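Local coordinates for protein enterochelin esterase (Salmonella enterica subsp. enterica serovar Typhimurium, PDB 3MGA) that probably hydrolyses the ester bonds of ferric enterobactin, allowing the bacterium to release the iron that this siderophore has carried into the cell, at residues V53-I57 with W124-L128; R92-C96 with H147-A151; H63-P69 with R117-R121. All blocks are in the same frame, centred on the assembly; numbering follows the deposited sequence.

Contact 1: residues V53-I57 with W124-L128; sequences VWVYI and WRQLL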
loop_
_atom_site.group_PDB
_atom_site.type_symbol
_atom_site.label_atom_id
_atom_site.label_comp_id
_atom_site.label_asym_id
_atom_site.label_seq_id
_atom_site.Cartn_x
_atom_site.Cartn_y
_atom_site.Cartn_z
ATOM N N VAL A 53 15.823 -3.756 -20.370
ATOM C CA VAL A 53 14.658 -4.446 -19.825
ATOM C C VAL A 53 14.814 -4.268 -18.322
ATOM O O VAL A 53 15.340 -5.143 -17.636
ATOM C CB VAL A 53 14.624 -5.940 -20.176
ATOM C CG1 VAL A 53 13.337 -6.545 -19.673
ATOM C CG2 VAL A 53 14.762 -6.150 -21.686
ATOM N N TRP A 54 14.376 -3.118 -17.819
ATOM C CA TRP A 54 14.520 -2.805 -16.401
ATOM C C TRP A 54 13.566 -3.630 -15.545
ATOM O O TRP A 54 12.417 -3.877 -15.919
ATOM C CB TRP A 54 14.319 -1.304 -16.137
ATOM C CG TRP A 54 15.188 -0.396 -17.004
ATOM C CD1 TRP A 54 14.795 0.280 -18.128
ATOM C CD2 TRP A 54 16.579 -0.096 -16.828
ATOM N NE1 TRP A 54 15.845 0.984 -18.650
ATOM C CE2 TRP A 54 16.953 0.775 -17.873
ATOM C CE3 TRP A 54 17.541 -0.470 -15.885
ATOM C CZ2 TRP A 54 18.250 1.274 -18.006
ATOM C CZ3 TRP A 54 18.830 0.022 -16.017
ATOM C CH2 TRP A 54 19.175 0.885 -17.072
ATOM N N VAL A 55 14.064 -4.076 -14.403
ATOM C CA VAL A 55 13.273 -4.852 -13.480
ATOM C C VAL A 55 13.019 -3.893 -12.340
ATOM O O VAL A 55 13.944 -3.523 -11.616
ATOM C CB VAL A 55 14.037 -6.114 -13.030
ATOM C CG1 VAL A 55 13.216 -6.936 -12.044
ATOM C CG2 VAL A 55 14.418 -6.958 -14.266
ATOM N N TYR A 56 11.774 -3.447 -12.216
ATOM C CA TYR A 56 11.399 -2.489 -11.183
ATOM C C TYR A 56 10.591 -3.205 -10.115
ATOM O O TYR A 56 9.402 -3.426 -10.280
ATOM C CB TYR A 56 10.598 -1.345 -11.803
ATOM C CG TYR A 56 10.383 -0.151 -10.901
ATOM C CD1 TYR A 56 11.307 0.896 -10.870
ATOM C CD2 TYR A 56 9.242 -0.046 -10.103
ATOM C CE1 TYR A 56 11.115 2.008 -10.055
ATOM C CE2 TYR A 56 9.037 1.061 -9.285
ATOM C CZ TYR A 56 9.974 2.085 -9.262
ATOM O OH TYR A 56 9.770 3.186 -8.455
ATOM N N ILE A 57 11.269 -3.586 -9.036
ATOM C CA ILE A 57 10.659 -4.291 -7.921
ATOM C C ILE A 57 10.553 -3.321 -6.751
ATOM O O ILE A 57 11.557 -2.763 -6.312
ATOM C CB ILE A 57 11.517 -5.509 -7.500
ATOM C CG1 ILE A 57 11.824 -6.403 -8.709
ATOM C CG2 ILE A 57 10.815 -6.313 -6.422
ATOM C CD1 ILE A 57 12.723 -7.590 -8.397
ATOM N N TRP A 124 13.336 7.343 -13.411
ATOM C CA TRP A 124 12.204 6.411 -13.472
ATOM C C TRP A 124 10.918 7.038 -13.986
ATOM O O TRP A 124 10.100 6.340 -14.580
ATOM C CB TRP A 124 11.933 5.746 -12.114
ATOM C CG TRP A 124 12.998 4.794 -11.701
ATOM C CD1 TRP A 124 13.863 4.934 -10.662
ATOM C CD2 TRP A 124 13.345 3.571 -12.353
ATOM N NE1 TRP A 124 14.714 3.853 -10.604
ATOM C CE2 TRP A 124 14.415 3.003 -11.635
ATOM C CE3 TRP A 124 12.845 2.892 -13.469
ATOM C CZ2 TRP A 124 14.998 1.788 -11.995
ATOM C CZ3 TRP A 124 13.423 1.688 -13.828
ATOM C CH2 TRP A 124 14.493 1.149 -13.093
ATOM N N ARG A 125 10.725 8.335 -13.753
ATOM C CA ARG A 125 9.520 9.011 -14.239
ATOM C C ARG A 125 9.439 8.976 -15.769
ATOM O O ARG A 125 8.344 9.064 -16.338
ATOM C CB ARG A 125 9.433 10.465 -13.748
ATOM C CG ARG A 125 9.172 10.629 -12.254
ATOM C CD ARG A 125 8.910 12.096 -11.904
ATOM N NE ARG A 125 8.637 12.297 -10.477
ATOM C CZ ARG A 125 9.551 12.614 -9.555
ATOM N NH1 ARG A 125 10.830 12.784 -9.885
ATOM N NH2 ARG A 125 9.180 12.768 -8.290
ATOM N N GLN A 126 10.594 8.864 -16.427
ATOM C CA GLN A 126 10.644 8.795 -17.894
ATOM C C GLN A 126 10.479 7.373 -18.449
ATOM O O GLN A 126 10.129 7.204 -19.614
ATOM C CB GLN A 126 11.924 9.453 -18.448
ATOM C CG GLN A 126 11.845 10.990 -18.632
ATOM C CD GLN A 126 11.537 11.766 -17.356
ATOM O OE1 GLN A 126 11.639 11.241 -16.251
ATOM N NE2 GLN A 126 11.167 13.032 -17.513
ATOM N N LEU A 127 10.705 6.357 -17.621
ATOM C CA LEU A 127 10.580 4.965 -18.075
ATOM C C LEU A 127 9.283 4.264 -17.635
ATOM O O LEU A 127 8.631 3.619 -18.455
ATOM C CB LEU A 127 11.795 4.155 -17.619
ATOM C CG LEU A 127 13.134 4.590 -18.216
ATOM C CD1 LEU A 127 14.284 3.833 -17.581
ATOM C CD2 LEU A 127 13.126 4.397 -19.727
ATOM N N LEU A 128 8.906 4.406 -16.364
ATOM C CA LEU A 128 7.689 3.752 -15.815
ATOM C C LEU A 128 6.417 3.833 -16.669
ATOM O O LEU A 128 5.612 2.906 -16.641
ATOM C CB LEU A 128 7.397 4.225 -14.384
ATOM C CG LEU A 128 8.368 3.722 -13.304
ATOM C CD1 LEU A 128 8.047 4.339 -11.955
ATOM C CD2 LEU A 128 8.341 2.203 -13.205
#
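Trp54 and Tyr56 on strand 52-57, at one side of a small antiparallel sheet, meet Trp124 near the end of helix 117-127, forming an aromatic cluster in the N-terminal E-set domain. The two strand residues are two positions apart and so extend from the same side; Val55 between them points away and touches Trp83 of strand 80-87 in the other sheet.

The ring-ring contacts are edge-on, but the direction differs. The edge of Tyr56 approaches the face of Trp124, with 4.8 Å between the Tyr56 ring centroid and that of the Trp124 six-membered ring and the planes at 70°. Tyr56 CE1 comes within 3.6 Å of Trp124 CD2. That placement follows from the first torsion of Tyr56, which sets CG anti to the backbone N (chi1 -168°). Toward Trp54 it is Trp124 that presents an edge: the pair is an offset edge-to-face one, the planes at 84°, and Trp124 CZ3 lies 3.9 Å from Trp54 CB. Phe106 joins both tryptophans through further edge-to-face pairs.

Aliphatic contacts flank the rings. Leu127 CD1 approaches the pyrrole side of Trp54 obliquely, 3.4 Å from NE1. Leu128 does not aim its CB at the strand, yet its outer methyls reach Tyr56 at about a right angle to that side chain. Leu128 CD2 makes a CH-pi contact almost above the middle of the ring, 3.8 Å from the Tyr56 centroid, while Leu128 CD1 stands 4.0 Å from Tyr56 CZ.

Contact 2: residues R92-C96 with H147-A151; sequences RGSYC and HAVSA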
loop_
_atom_site.group_PDB
_atom_site.type_symbol
_atom_site.label_atom_id
_atom_site.label_comp_id
_atom_site.label_asym_id
_atom_site.label_seq_id
_atom_site.Cartn_x
_atom_site.Cartn_y
_atom_site.Cartn_z
ATOM N N ARG A 92 7.403 -10.051 0.203
ATOM C CA ARG A 92 6.298 -9.992 -0.738
ATOM C C ARG A 92 6.322 -8.607 -1.353
ATOM O O ARG A 92 6.581 -7.625 -0.659
ATOM C CB ARG A 92 4.978 -10.264 -0.023
ATOM C CG ARG A 92 3.700 -9.972 -0.809
ATOM C CD ARG A 92 2.557 -10.876 -0.261
ATOM N NE ARG A 92 2.425 -10.725 1.177
ATOM C CZ ARG A 92 1.897 -11.617 2.002
ATOM N NH1 ARG A 92 1.464 -12.796 1.570
ATOM N NH2 ARG A 92 1.842 -11.331 3.292
ATOM N N GLY A 93 6.081 -8.525 -2.654
ATOM C CA GLY A 93 6.083 -7.234 -3.313
ATOM C C GLY A 93 5.699 -7.253 -4.773
ATOM O O GLY A 93 5.650 -8.303 -5.399
ATOM N N SER A 94 5.427 -6.063 -5.297
ATOM C CA SER A 94 5.039 -5.875 -6.679
ATOM C C SER A 94 6.266 -5.649 -7.525
ATOM O O SER A 94 7.323 -5.243 -7.019
ATOM C CB SER A 94 4.162 -4.631 -6.818
ATOM O OG SER A 94 3.040 -4.688 -5.967
ATOM N N TYR A 95 6.130 -5.910 -8.820
ATOM C CA TYR A 95 7.226 -5.663 -9.744
ATOM C C TYR A 95 6.649 -5.494 -11.136
ATOM O O TYR A 95 5.488 -5.833 -11.387
ATOM C CB TYR A 95 8.266 -6.795 -9.725
ATOM C CG TYR A 95 7.778 -8.089 -10.337
ATOM C CD1 TYR A 95 7.019 -8.989 -9.603
ATOM C CD2 TYR A 95 8.085 -8.413 -11.652
ATOM C CE1 TYR A 95 6.567 -10.178 -10.173
ATOM C CE2 TYR A 95 7.646 -9.595 -12.223
ATOM C CZ TYR A 95 6.883 -10.471 -11.486
ATOM O OH TYR A 95 6.447 -11.644 -12.066
ATOM N N CYS A 96 7.465 -4.952 -12.030
ATOM C CA CYS A 96 7.065 -4.753 -13.407
ATOM C C CYS A 96 8.341 -4.658 -14.217
ATOM O O CYS A 96 9.403 -4.409 -13.653
ATOM C CB CYS A 96 6.202 -3.482 -13.556
ATOM S SG CYS A 96 6.982 -1.918 -13.028
ATOM N N HIS A 147 0.432 2.197 -14.521
ATOM C CA HIS A 147 0.925 1.024 -15.245
ATOM C C HIS A 147 0.514 -0.258 -14.517
ATOM O O HIS A 147 0.164 -0.230 -13.338
ATOM C CB HIS A 147 2.450 1.069 -15.388
ATOM C CG HIS A 147 3.186 1.041 -14.081
ATOM N ND1 HIS A 147 3.694 2.177 -13.485
ATOM C CD2 HIS A 147 3.489 0.015 -13.251
ATOM C CE1 HIS A 147 4.287 1.849 -12.350
ATOM N NE2 HIS A 147 4.173 0.543 -12.183
ATOM N N ALA A 148 0.550 -1.374 -15.237
ATOM C CA ALA A 148 0.212 -2.667 -14.659
ATOM C C ALA A 148 1.425 -3.224 -13.900
ATOM O O ALA A 148 2.571 -2.913 -14.224
ATOM C CB ALA A 148 -0.232 -3.638 -15.750
ATOM N N VAL A 149 1.156 -4.037 -12.887
ATOM C CA VAL A 149 2.200 -4.648 -12.070
ATOM C C VAL A 149 1.886 -6.115 -11.848
ATOM O O VAL A 149 0.800 -6.574 -12.187
ATOM C CB VAL A 149 2.309 -3.964 -10.694
ATOM C CG1 VAL A 149 2.873 -2.567 -10.843
ATOM C CG2 VAL A 149 0.935 -3.951 -9.999
ATOM N N SER A 150 2.837 -6.843 -11.269
ATOM C CA SER A 150 2.664 -8.268 -10.995
ATOM C C SER A 150 3.063 -8.602 -9.562
ATOM O O SER A 150 3.820 -7.877 -8.944
ATOM C CB SER A 150 3.445 -9.087 -12.008
ATOM O OG SER A 150 2.983 -8.782 -13.316
ATOM N N ALA A 151 2.532 -9.704 -9.045
ATOM C CA ALA A 151 2.773 -10.110 -7.669
ATOM C C ALA A 151 3.769 -11.259 -7.517
ATOM O O ALA A 151 3.714 -12.264 -8.241
ATOM C CB ALA A 151 1.458 -10.488 -7.017
#
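Tyr95 and Ser150 form an antiparallel hydrogen-bonded pair, with Tyr95 N to Ser150 O at 3.0 Å and Ser150 N to Tyr95 O at 2.8 Å, and Ser94 faces Ala151 as the adjoining non-hydrogen-bonded pair. The short strand axes make an angle of 136° between their N-to-C directions, evidence of marked twist. Ser150 O is also met by Ser94 CA at 3.3 Å, a CA-H...O contact that adds to the N-H bond from Tyr95.

The Tyr95 ring lies back over its partner strand. With CG placed between the backbone N and the carbonyl carbon (chi1 70°), the ring turns one face to Ser150, whose CB sits 4.0 Å from the ring centroid, displaced toward the rim. On the sheet face that carries Tyr95 and Ser150, two polar ends converge on Asp134: Tyr95 OH bonds to its OD2 and Ser150 OG to its backbone N, with Ser140 OG as a second partner of Ser150 OG. These bonds anchor the hydroxyl end of Tyr95 and should hold the Ser150 OG rotamer.

The two strands are the inner pair of a four-stranded antiparallel sheet, one layer of the E-set sandwich, flanked by strands 52-57 and 140-142. Tyr95 points into the sandwich, where Phe36 of the other sheet meets it edge-to-face. The Ser94 and Ala151 face instead looks to the hydrolase domain: both side chains touch Leu386 of helix 385-399, and Ser94 OG is hydrogen-bonded to Asp384 OD1.

Farther along, where no backbone bond joins the segments, Cys96 CB stands 3.7 Å from Ala148 O. Its sulfur reaches on to His147, with Cys96 SG 3.8 Å from His147 NE2 and oblique to the imidazole.

Contact 3: residues H63-P69 with R117-R121; sequences HHQNAQP and RNVLR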
loop_
_atom_site.group_PDB
_atom_site.type_symbol
_atom_site.label_atom_id
_atom_site.label_comp_id
_atom_site.label_asym_id
_atom_site.label_seq_id
_atom_site.Cartn_x
_atom_site.Cartn_y
_atom_site.Cartn_z
ATOM N N HIS A 63 14.051 3.549 -6.041
ATOM C CA HIS A 63 14.664 4.639 -5.295
ATOM C C HIS A 63 14.612 4.466 -3.775
ATOM O O HIS A 63 15.371 5.120 -3.062
ATOM C CB HIS A 63 13.978 5.952 -5.654
ATOM C CG HIS A 63 12.557 6.027 -5.193
ATOM N ND1 HIS A 63 12.199 6.583 -3.983
ATOM C CD2 HIS A 63 11.409 5.599 -5.766
ATOM C CE1 HIS A 63 10.888 6.504 -3.837
ATOM N NE2 HIS A 63 10.386 5.909 -4.906
ATOM N N HIS A 64 13.717 3.618 -3.272
ATOM C CA HIS A 64 13.616 3.407 -1.823
ATOM C C HIS A 64 14.892 2.783 -1.242
ATOM O O HIS A 64 15.227 3.017 -0.077
ATOM C CB HIS A 64 12.367 2.584 -1.457
ATOM C CG HIS A 64 11.077 3.277 -1.773
ATOM N ND1 HIS A 64 10.502 4.203 -0.928
ATOM C CD2 HIS A 64 10.252 3.186 -2.845
ATOM C CE1 HIS A 64 9.380 4.649 -1.464
ATOM N NE2 HIS A 64 9.207 4.052 -2.629
ATOM N N GLN A 65 15.600 1.995 -2.050
ATOM C CA GLN A 65 16.861 1.385 -1.621
ATOM C C GLN A 65 18.046 2.074 -2.295
ATOM O O GLN A 65 19.169 1.574 -2.215
ATOM C CB GLN A 65 16.898 -0.107 -1.987
ATOM C CG GLN A 65 15.835 -0.961 -1.330
ATOM C CD GLN A 65 15.967 -1.023 0.179
ATOM O OE1 GLN A 65 15.008 -1.335 0.879
ATOM N NE2 GLN A 65 17.147 -0.714 0.687
ATOM N N ASN A 66 17.810 3.223 -2.939
ATOM C CA ASN A 66 18.876 3.931 -3.672
ATOM C C ASN A 66 19.666 2.942 -4.511
ATOM O O ASN A 66 20.889 2.995 -4.573
ATOM C CB ASN A 66 19.810 4.692 -2.725
ATOM C CG ASN A 66 19.163 5.917 -2.131
ATOM O OD1 ASN A 66 18.141 6.395 -2.625
ATOM N ND2 ASN A 66 19.769 6.456 -1.081
ATOM N N ALA A 67 18.943 2.034 -5.150
ATOM C CA ALA A 67 19.559 1.001 -5.954
ATOM C C ALA A 67 19.931 1.511 -7.332
ATOM O O ALA A 67 19.249 2.373 -7.900
ATOM C CB ALA A 67 18.616 -0.199 -6.076
ATOM N N GLN A 68 21.030 0.985 -7.859
ATOM C CA GLN A 68 21.461 1.328 -9.195
ATOM C C GLN A 68 20.459 0.604 -10.092
ATOM O O GLN A 68 20.157 -0.564 -9.844
ATOM C CB GLN A 68 22.899 0.858 -9.442
ATOM C CG GLN A 68 23.926 1.541 -8.524
ATOM C CD GLN A 68 25.337 0.972 -8.641
ATOM O OE1 GLN A 68 25.572 -0.019 -9.331
ATOM N NE2 GLN A 68 26.281 1.596 -7.944
ATOM N N PRO A 69 19.905 1.306 -11.103
ATOM C CA PRO A 69 18.918 0.728 -12.021
ATOM C C PRO A 69 19.332 -0.641 -12.546
ATOM O O PRO A 69 20.393 -0.781 -13.154
ATOM C CB PRO A 69 18.850 1.751 -13.147
ATOM C CG PRO A 69 19.162 3.037 -12.483
ATOM C CD PRO A 69 20.149 2.730 -11.399
ATOM N N ARG A 117 18.889 9.904 -4.703
ATOM C CA ARG A 117 17.507 9.431 -4.807
ATOM C C ARG A 117 16.701 10.306 -5.771
ATOM O O ARG A 117 15.925 9.799 -6.581
ATOM C CB ARG A 117 16.827 9.429 -3.438
ATOM C CG ARG A 117 15.461 8.742 -3.436
ATOM C CD ARG A 117 14.659 9.110 -2.215
ATOM N NE ARG A 117 14.433 10.557 -2.183
ATOM C CZ ARG A 117 13.489 11.197 -2.874
ATOM N NH1 ARG A 117 12.657 10.535 -3.678
ATOM N NH2 ARG A 117 13.382 12.518 -2.771
ATOM N N ASN A 118 16.881 11.620 -5.668
ATOM C CA ASN A 118 16.185 12.556 -6.545
ATOM C C ASN A 118 16.481 12.252 -8.007
ATOM O O ASN A 118 15.578 12.290 -8.846
ATOM C CB ASN A 118 16.580 13.996 -6.215
ATOM C CG ASN A 118 16.168 14.409 -4.814
ATOM O OD1 ASN A 118 15.273 13.811 -4.214
ATOM N ND2 ASN A 118 16.814 15.444 -4.289
ATOM N N VAL A 119 17.742 11.934 -8.303
ATOM C CA VAL A 119 18.162 11.607 -9.667
ATOM C C VAL A 119 17.504 10.305 -10.139
ATOM O O VAL A 119 17.172 10.170 -11.317
ATOM C CB VAL A 119 19.703 11.508 -9.790
ATOM C CG1 VAL A 119 20.109 11.153 -11.215
ATOM C CG2 VAL A 119 20.349 12.818 -9.379
ATOM N N LEU A 120 17.313 9.358 -9.219
ATOM C CA LEU A 120 16.662 8.085 -9.557
ATOM C C LEU A 120 15.200 8.283 -9.956
ATOM O O LEU A 120 14.827 7.970 -11.091
ATOM C CB LEU A 120 16.766 7.062 -8.417
ATOM C CG LEU A 120 18.125 6.404 -8.183
ATOM C CD1 LEU A 120 18.052 5.439 -6.997
ATOM C CD2 LEU A 120 18.576 5.669 -9.441
ATOM N N ARG A 121 14.372 8.787 -9.039
ATOM C CA ARG A 121 12.960 9.023 -9.370
ATOM C C ARG A 121 12.793 9.740 -10.699
ATOM O O ARG A 121 11.950 9.352 -11.506
ATOM C CB ARG A 121 12.196 9.780 -8.276
ATOM C CG ARG A 121 11.535 8.874 -7.252
ATOM C CD ARG A 121 10.416 9.611 -6.505
ATOM N NE ARG A 121 9.486 8.685 -5.856
ATOM C CZ ARG A 121 8.397 9.057 -5.183
ATOM N NH1 ARG A 121 8.087 10.344 -5.061
ATOM N NH2 ARG A 121 7.610 8.138 -4.632
#
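His63 packs against Arg117, Leu120 and Arg121, docking the loop between strands 52-57 and 73-74 onto the first turns of helix 117-127 in the E-set domain. From His63 to Asn66 the loop makes a turn, closed by the Asn66 N to His63 O hydrogen bond.

The His63 imidazole is covered on both faces. Its chi1 of 67° leads CG between backbone N and carbonyl carbon and swings the ring alongside the helix. Over one face runs Arg121, extended from CG to NE: CG makes a CH-pi contact 3.7 Å from the His63 ring centroid, and farther along Arg121 NE lies 3.1 Å from His63 NE2, above the ring rim. The guanidinium is steeply tilted, its plane 67° from that of the imidazole. On the opposite face lies His64 CD2.

Arg117 runs beside His63 in the same direction and bends at chi3 (60°). Its CD comes to the ring edge 3.9 Å from His63 ND1, a buried nitrogen with no polar partner in the model. Arg321 of the hydrolase domain touches the Arg117 side chain and brings its guanidinium close to that of Arg121, and a glycerol lies close to Arg121. Such a basic group would suit an anionic substrate such as the ferric siderophore, though this is inference.

Leu120 packs against the 66-69 part of the loop. Both its methyls lie against Ala67 O, Leu120 CD1 at 3.4 Å, and Leu120 CD2 also reaches Pro69 CD at 3.9 Å.

Contact 1 touches both of the others. It shares helix 117-127 with contact 3, their centres about 11 Å apart, and Pro69 of contact 3 packs on Trp54 of contact 1, Pro69 CB lying 3.4 Å from Trp54 CZ3. Toward contact 2, centred about 12 Å away, the tie is a probable sheet bond, Tyr56 N to Cys96 O at 2.9 Å. Contacts 2 and 3 do not touch, their nearest atoms being about 10 Å apart, yet each faces the hydrolase domain: contact 2 through Ser94 and Asp384, contact 3 through His64, whose ring meets His383. The Arg121 side chain comes close to, but does not contact, what is probably the nucleophile elbow around Ser289, consistent with contact 3 bordering the active-site cleft.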